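Side-chain contact in pyocin S5 (Pseudomonas aeruginosa PAO1, PDB 6THK), which kills related bacteria as an imported bacteriocin, probably by forming a channel that depolarises the cytoplasmic membrane: residues Ala323-Phe326 with Thr327-Tyr331. The protein carries 1 engineered substitution. Residues are numbered along the deposited sequence; the frame is centred on the assembly and turned at random.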
loop_
_atom_site.group_PDB
_atom_site.type_symbol
_atom_site.label_atom_id
_atom_site.label_comp_id
_atom_site.label_asym_id
_atom_site.label_seq_id
_atom_site.Cartn_x
_atom_site.Cartn_y
_atom_site.Cartn_z
ATOM N N ALA A 323 8.044 -6.656 -42.234
ATOM C CA ALA A 323 7.857 -7.884 -43.004
ATOM C C ALA A 323 6.951 -7.588 -44.199
ATOM O O ALA A 323 7.181 -8.112 -45.292
ATOM C CB ALA A 323 7.234 -8.956 -42.130
ATOM N N ILE A 324 5.915 -6.744 -43.983
ATOM C CA ILE A 324 4.971 -6.307 -45.015
ATOM C C ILE A 324 5.720 -5.426 -46.039
ATOM O O ILE A 324 5.553 -5.600 -47.245
ATOM C CB ILE A 324 3.728 -5.635 -44.371
ATOM C CG1 ILE A 324 2.919 -6.679 -43.556
ATOM C CG2 ILE A 324 2.835 -4.950 -45.422
ATOM C CD1 ILE A 324 1.830 -6.122 -42.636
ATOM N N LYS A 325 6.581 -4.530 -45.548
ATOM C CA LYS A 325 7.430 -3.646 -46.356
ATOM C C LYS A 325 8.380 -4.490 -47.236
ATOM O O LYS A 325 8.520 -4.209 -48.426
ATOM C CB LYS A 325 8.243 -2.766 -45.402
ATOM C CG LYS A 325 8.952 -1.563 -46.000
ATOM C CD LYS A 325 9.918 -0.935 -44.960
ATOM C CE LYS A 325 9.261 -0.440 -43.674
ATOM N NZ LYS A 325 10.256 -0.165 -42.602
ATOM N N PHE A 326 9.005 -5.531 -46.646
ATOM C CA PHE A 326 9.931 -6.465 -47.290
ATOM C C PHE A 326 9.245 -7.234 -48.420
ATOM O O PHE A 326 9.850 -7.416 -49.470
ATOM C CB PHE A 326 10.485 -7.441 -46.240
ATOM C CG PHE A 326 11.459 -8.469 -46.751
ATOM C CD1 PHE A 326 12.810 -8.165 -46.887
ATOM C CD2 PHE A 326 11.041 -9.761 -47.046
ATOM C CE1 PHE A 326 13.718 -9.129 -47.327
ATOM C CE2 PHE A 326 11.950 -10.720 -47.489
ATOM C CZ PHE A 326 13.281 -10.395 -47.629
ATOM N N THR A 327 7.998 -7.706 -48.191
ATOM C CA THR A 327 7.211 -8.406 -49.202
ATOM C C THR A 327 6.916 -7.429 -50.360
ATOM O O THR A 327 7.160 -7.790 -51.503
ATOM C CB THR A 327 5.967 -9.054 -48.597
ATOM O OG1 THR A 327 6.359 -9.863 -47.491
ATOM C CG2 THR A 327 5.228 -9.926 -49.604
ATOM N N ALA A 328 6.458 -6.181 -50.058
ATOM C CA ALA A 328 6.213 -5.149 -51.082
ATOM C C ALA A 328 7.496 -4.800 -51.860
ATOM O O ALA A 328 7.440 -4.621 -53.074
ATOM C CB ALA A 328 5.639 -3.892 -50.448
ATOM N N ASP A 329 8.622 -4.728 -51.164
ATOM C CA ASP A 329 9.895 -4.418 -51.792
ATOM C C ASP A 329 10.375 -5.551 -52.691
ATOM O O ASP A 329 11.007 -5.320 -53.712
ATOM C CB ASP A 329 10.952 -4.139 -50.730
ATOM C CG ASP A 329 10.828 -2.766 -50.139
ATOM O OD1 ASP A 329 9.758 -2.156 -50.294
ATOM O OD2 ASP A 329 11.796 -2.295 -49.516
ATOM N N PHE A 330 10.042 -6.779 -52.324
ATOM C CA PHE A 330 10.468 -7.934 -53.094
ATOM C C PHE A 330 9.912 -7.875 -54.510
ATOM O O PHE A 330 10.609 -8.189 -55.453
ATOM C CB PHE A 330 10.043 -9.219 -52.385
ATOM C CG PHE A 330 10.287 -10.467 -53.174
ATOM C CD1 PHE A 330 11.564 -10.937 -53.378
ATOM C CD2 PHE A 330 9.234 -11.186 -53.682
ATOM C CE1 PHE A 330 11.787 -12.091 -54.090
ATOM C CE2 PHE A 330 9.446 -12.343 -54.393
ATOM C CZ PHE A 330 10.725 -12.797 -54.601
ATOM N N TYR A 331 8.657 -7.477 -54.656
ATOM C CA TYR A 331 8.061 -7.358 -55.972
ATOM C C TYR A 331 8.762 -6.282 -56.799
ATOM O O TYR A 331 8.951 -6.444 -57.992
ATOM C CB TYR A 331 6.568 -7.075 -55.879
ATOM C CG TYR A 331 5.793 -8.130 -55.142
ATOM C CD1 TYR A 331 5.683 -9.408 -55.640
ATOM C CD2 TYR A 331 5.169 -7.843 -53.948
ATOM C CE1 TYR A 331 4.975 -10.375 -54.966
ATOM C CE2 TYR A 331 4.461 -8.801 -53.268
ATOM C CZ TYR A 331 4.366 -10.064 -53.782
ATOM O OH TYR A 331 3.661 -11.019 -53.107
#
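Thr-327 turns its hydroxyl back on Ala-323, one turn earlier in the long helix 272-338. This is the familiar bond of a helical threonine to the carbonyl four residues before it. Thr-327 OG1 donates to Ala-323 O at 2.9 Å. The backbone Thr-327 N donates to the same Ala-323 O at 3.0 Å, with an N-H...O angle of 154°. One residue thus supplies both donors, and they reach the oxygen from opposite faces of its carbonyl plane. The torsion explains the reach: OG1 sits beside the backbone N and anti to the carbonyl carbon (chi1 -53°). The hydroxyl of this buried threonine thus finds its acceptor within its own helix.

Phe-326 touches the following segment mainly through chain connectivity, which sets Phe-326 CB 3.2 Å from Thr-327 N. Its ring has partners elsewhere in the fold. With CG anti to the backbone N (chi1 -180°), the ring meets Phe-406 and makes a cation-pi contact with Lys-405. Both belong to helix 396-409, which also packs on Ala-323 and Thr-327. This face therefore joins the long helix to the helical bundle of the colicin-type pore-forming domain. Phe-330, one turn on, continues the same face: its ring meets Phe-406 edge-to-face and also touches Phe-459.

On the exposed side, the side chains of Lys-325 and Asp-329 approach only loosely, with 4.4 Å between Lys-325 CG and Asp-329 OD1. Their charged ends form salt bridges elsewhere, Lys-325 with Asp-322 and Asp-329 with Lys-332. The backbone follows the regular helical pattern here, and Asp-329 N donates to Lys-325 O at 2.8 Å. Asp-329 OD1 also comes within 3.0 Å of Lys-325 O, but both are acceptors and no hydrogen bond joins them.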